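Local coordinates for protein mucin-like protocadherin (Homo sapiens, PDB 6OAE) that probably forms calcium-dependent heterophilic adhesion complexes that link adjacent microvilli, through an extracellular part that begins with two cadherin repeats, at residues 92-97 with 132-137. Residues are numbered along the deposited sequence; the frame is centred on the assembly and turned at random.
Sequences DVNDNA and KDDILF. With CA (calcium ion), chain C; CA (calcium ion), chain E; CA (calcium ion), chain D.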
ATOM      1  N   ASP A  92       8.541   2.978   0.635  1.00 25.89           N
ATOM      2  CA  ASP A  92       7.080   2.991   0.408  1.00 26.74           C
ATOM      3  C   ASP A  92       6.528   4.374   0.755  1.00 26.67           C
ATOM      4  O   ASP A  92       6.962   4.997   1.778  1.00 25.21           O
ATOM      5  CB  ASP A  92       6.374   1.888   1.199  1.00 28.30           C
ATOM      6  CG  ASP A  92       4.878   1.882   0.942  1.00 29.31           C
ATOM      7  OD1 ASP A  92       4.468   2.087  -0.256  1.00 27.82           O
ATOM      8  OD2 ASP A  92       4.123   1.722   1.937  1.00 31.74           O
ATOM      9  N   VAL A  93       5.616   4.838  -0.080  1.00 25.42           N
ATOM     10  CA  VAL A  93       4.804   6.069   0.091  1.00 26.56           C
ATOM     11  C   VAL A  93       3.340   5.610   0.148  1.00 25.95           C
ATOM     12  O   VAL A  93       2.998   4.582  -0.503  1.00 24.90           O
ATOM     13  CB  VAL A  93       5.087   7.052  -1.062  1.00 28.05           C
ATOM     14  CG1 VAL A  93       4.040   8.162  -1.171  1.00 29.95           C
ATOM     15  CG2 VAL A  93       6.495   7.644  -0.949  1.00 29.13           C
ATOM     16  N   ASN A  94       2.507   6.316   0.902  1.00 25.94           N
ATOM     17  CA  ASN A  94       1.042   6.071   0.914  1.00 26.01           C
ATOM     18  C   ASN A  94       0.491   6.658  -0.388  1.00 25.21           C
ATOM     19  O   ASN A  94       0.026   7.818  -0.376  1.00 23.73           O
ATOM     20  CB  ASN A  94       0.396   6.631   2.196  1.00 26.95           C
ATOM     21  CG  ASN A  94      -1.094   6.377   2.233  1.00 27.04           C
ATOM     22  OD1 ASN A  94      -1.598   5.624   1.409  1.00 25.03           O
ATOM     23  ND2 ASN A  94      -1.798   7.003   3.171  1.00 27.91           N
ATOM     24  N   ASP A  95       0.565   5.905  -1.490  1.00 24.55           N
ATOM     25  CA  ASP A  95       0.218   6.397  -2.849  1.00 25.55           C
ATOM     26  C   ASP A  95      -0.996   5.646  -3.431  1.00 25.71           C
ATOM     27  O   ASP A  95      -1.341   5.915  -4.608  1.00 26.48           O
ATOM     28  CB  ASP A  95       1.439   6.345  -3.786  1.00 24.54           C
ATOM     29  CG  ASP A  95       2.031   4.977  -4.066  1.00 24.05           C
ATOM     30  OD1 ASP A  95       1.853   4.066  -3.237  1.00 24.76           O
ATOM     31  OD2 ASP A  95       2.708   4.819  -5.140  1.00 23.31           O
ATOM     32  N   ASN A  96      -1.632   4.764  -2.650  1.00 25.52           N
ATOM     33  CA  ASN A  96      -2.811   3.964  -3.056  1.00 24.45           C
ATOM     34  C   ASN A  96      -3.951   4.229  -2.072  1.00 25.31           C
ATOM     35  O   ASN A  96      -3.686   4.382  -0.860  1.00 23.87           O
ATOM     36  CB  ASN A  96      -2.470   2.473  -3.151  1.00 24.04           C
ATOM     37  CG  ASN A  96      -1.531   2.187  -4.307  1.00 24.71           C
ATOM     38  OD1 ASN A  96      -1.968   2.030  -5.441  1.00 26.52           O
ATOM     39  ND2 ASN A  96      -0.247   2.119  -4.032  1.00 23.57           N
ATOM     40  N   ALA A  97      -5.178   4.311  -2.588  1.00 24.85           N
ATOM     41  CA  ALA A  97      -6.398   4.525  -1.776  1.00 24.42           C
ATOM     42  C   ALA A  97      -6.987   3.159  -1.437  1.00 25.38           C
ATOM     43  O   ALA A  97      -6.887   2.211  -2.227  1.00 24.92           O
ATOM     44  CB  ALA A  97      -7.384   5.405  -2.510  1.00 24.10           C
ATOM     45  N   LYS A 132       0.533  -2.450   0.853  1.00 29.24           N
ATOM     46  CA  LYS A 132       0.340  -3.709   1.626  1.00 32.17           C
ATOM     47  C   LYS A 132       0.528  -3.470   3.134  1.00 31.10           C
ATOM     48  O   LYS A 132      -0.072  -4.207   3.906  1.00 31.34           O
ATOM     49  CB  LYS A 132       1.339  -4.771   1.176  1.00 35.58           C
ATOM     50  CG  LYS A 132       1.112  -5.372  -0.202  1.00 39.99           C
ATOM     51  CD  LYS A 132       1.803  -6.738  -0.364  1.00 43.42           C
ATOM     52  CE  LYS A 132       3.278  -6.680  -0.737  1.00 46.99           C
ATOM     53  NZ  LYS A 132       4.110  -5.826   0.159  1.00 48.28           N
ATOM     54  N   ASP A 133       1.350  -2.497   3.530  1.00 29.63           N
ATOM     55  CA  ASP A 133       1.711  -2.242   4.949  1.00 31.18           C
ATOM     56  C   ASP A 133       0.682  -1.336   5.632  1.00 28.33           C
ATOM     57  O   ASP A 133       0.769  -1.216   6.848  1.00 29.72           O
ATOM     58  CB  ASP A 133       3.128  -1.664   5.039  1.00 33.70           C
ATOM     59  CG  ASP A 133       4.179  -2.619   4.478  1.00 37.54           C
ATOM     60  OD1 ASP A 133       4.318  -3.715   5.038  1.00 39.82           O
ATOM     61  OD2 ASP A 133       4.838  -2.261   3.460  1.00 41.60           O
ATOM     62  N   ASP A 134      -0.250  -0.721   4.893  1.00 26.32           N
ATOM     63  CA  ASP A 134      -1.229   0.243   5.462  1.00 25.05           C
ATOM     64  C   ASP A 134      -2.222  -0.525   6.346  1.00 24.39           C
ATOM     65  O   ASP A 134      -2.802  -1.511   5.855  1.00 24.93           O
ATOM     66  CB  ASP A 134      -1.958   1.041   4.376  1.00 25.58           C
ATOM     67  CG  ASP A 134      -1.155   2.192   3.797  1.00 25.91           C
ATOM     68  OD1 ASP A 134       0.027   2.368   4.210  1.00 27.68           O
ATOM     69  OD2 ASP A 134      -1.723   2.927   2.963  1.00 24.79           O
ATOM     70  N   ILE A 135      -2.381  -0.083   7.590  1.00 23.25           N
ATOM     71  CA  ILE A 135      -3.454  -0.562   8.503  1.00 23.85           C
ATOM     72  C   ILE A 135      -4.690   0.243   8.167  1.00 21.87           C
ATOM     73  O   ILE A 135      -4.571   1.488   8.096  1.00 21.09           O
ATOM     74  CB  ILE A 135      -3.062  -0.415   9.986  1.00 24.74           C
ATOM     75  CG1 ILE A 135      -1.734  -1.123  10.284  1.00 26.97           C
ATOM     76  CG2 ILE A 135      -4.197  -0.912  10.884  1.00 25.07           C
ATOM     77  CD1 ILE A 135      -1.703  -2.556   9.816  1.00 28.54           C
ATOM     78  N   LEU A 136      -5.824  -0.418   7.956  1.00 20.69           N
ATOM     79  CA  LEU A 136      -7.067   0.292   7.563  1.00 21.22           C
ATOM     80  C   LEU A 136      -7.946   0.495   8.808  1.00 20.48           C
ATOM     81  O   LEU A 136      -8.019  -0.399   9.643  1.00 20.73           O
ATOM     82  CB  LEU A 136      -7.770  -0.499   6.455  1.00 21.20           C
ATOM     83  CG  LEU A 136      -6.933  -0.690   5.187  1.00 21.47           C
ATOM     84  CD1 LEU A 136      -7.775  -1.286   4.078  1.00 21.50           C
ATOM     85  CD2 LEU A 136      -6.288   0.615   4.736  1.00 21.77           C
ATOM     86  N   PHE A 137      -8.558   1.664   8.881  1.00 21.04           N
ATOM     87  CA  PHE A 137      -9.357   2.192  10.005  1.00 21.29           C
ATOM     88  C   PHE A 137     -10.778   2.387   9.491  1.00 21.50           C
ATOM     89  O   PHE A 137     -10.970   3.171   8.550  1.00 21.71           O
ATOM     90  CB  PHE A 137      -8.751   3.490  10.516  1.00 20.78           C
ATOM     91  CG  PHE A 137      -7.456   3.272  11.247  1.00 22.12           C
ATOM     92  CD1 PHE A 137      -6.271   3.038  10.550  1.00 21.94           C
ATOM     93  CD2 PHE A 137      -7.423   3.282  12.640  1.00 21.95           C
ATOM     94  CE1 PHE A 137      -5.086   2.813  11.239  1.00 22.10           C
ATOM     95  CE2 PHE A 137      -6.232   3.066  13.322  1.00 21.93           C
ATOM     96  CZ  PHE A 137      -5.067   2.843  12.621  1.00 22.46           C
TER
HETATM   97 CA    CA C 302       3.037   2.658  -1.868  1.00 21.83          CA
HETATM   98 CA    CA E 304      -2.817   3.620   1.113  1.00 23.42          CA
HETATM   99 CA    CA D 303       3.453   2.859  -5.862  1.00 23.27          CA
HETATM  100  O   HOH W   1       2.001   3.294   2.593  1.00 28.23           O
HETATM  101  O   HOH W   2       3.243  -1.000   1.876  1.00 35.74           O
HETATM  102  O   HOH W   3       3.948   4.072  -7.882  1.00 21.40           O
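At the calcium-binding junction between the two cadherin repeats of this fragment, Asn94 of the linker and Asp134 of a loop in the second repeat meet on one calcium ion (chain E). Asn94 OD1 binds it at 2.4 Å and Asp134 OD2 at 2.3 Å, while the backbone carbonyl O of Asn96 supplies a third oxygen. Asn94 OD1 and Asp134 OD2 lie 3.1 Å apart as fellow ligands of the ion; neither carries a proton to give the other, and the amide and carboxylate planes stand 87° apart. Asn94 suits its place because a neutral amide offers an oxygen to the metal while its ND2 has a hydrogen bond of its own outside the two segments. Asp131 and Asp183 add carboxylates to the same ion, whose double positive charge probably offsets part of theirs.

Asp92 reaches the second ion (chain C) with OD1, its CG anti to the backbone N (chi1 -179°), and turns OD2 to the 132-137 loop. There one water donates to both Asp92 OD2 and Asp134 OD1, each at 2.7 Å, so that each carboxylate divides its oxygens between metal and water. A second water lies between Asp92 OD2 and Asp133 OD2, like charges 4.3 Å apart, and accepts from Asp133 N. Asp95 bridges two ions, OD1 on the chain C calcium and OD2 on the chain D calcium at 2.2 Å. Asp-Val-Asn-Asp-Asn fits the DXNDN linker motif, which with acidic residues of both repeats forms the three-calcium site typical of cadherin repeat junctions.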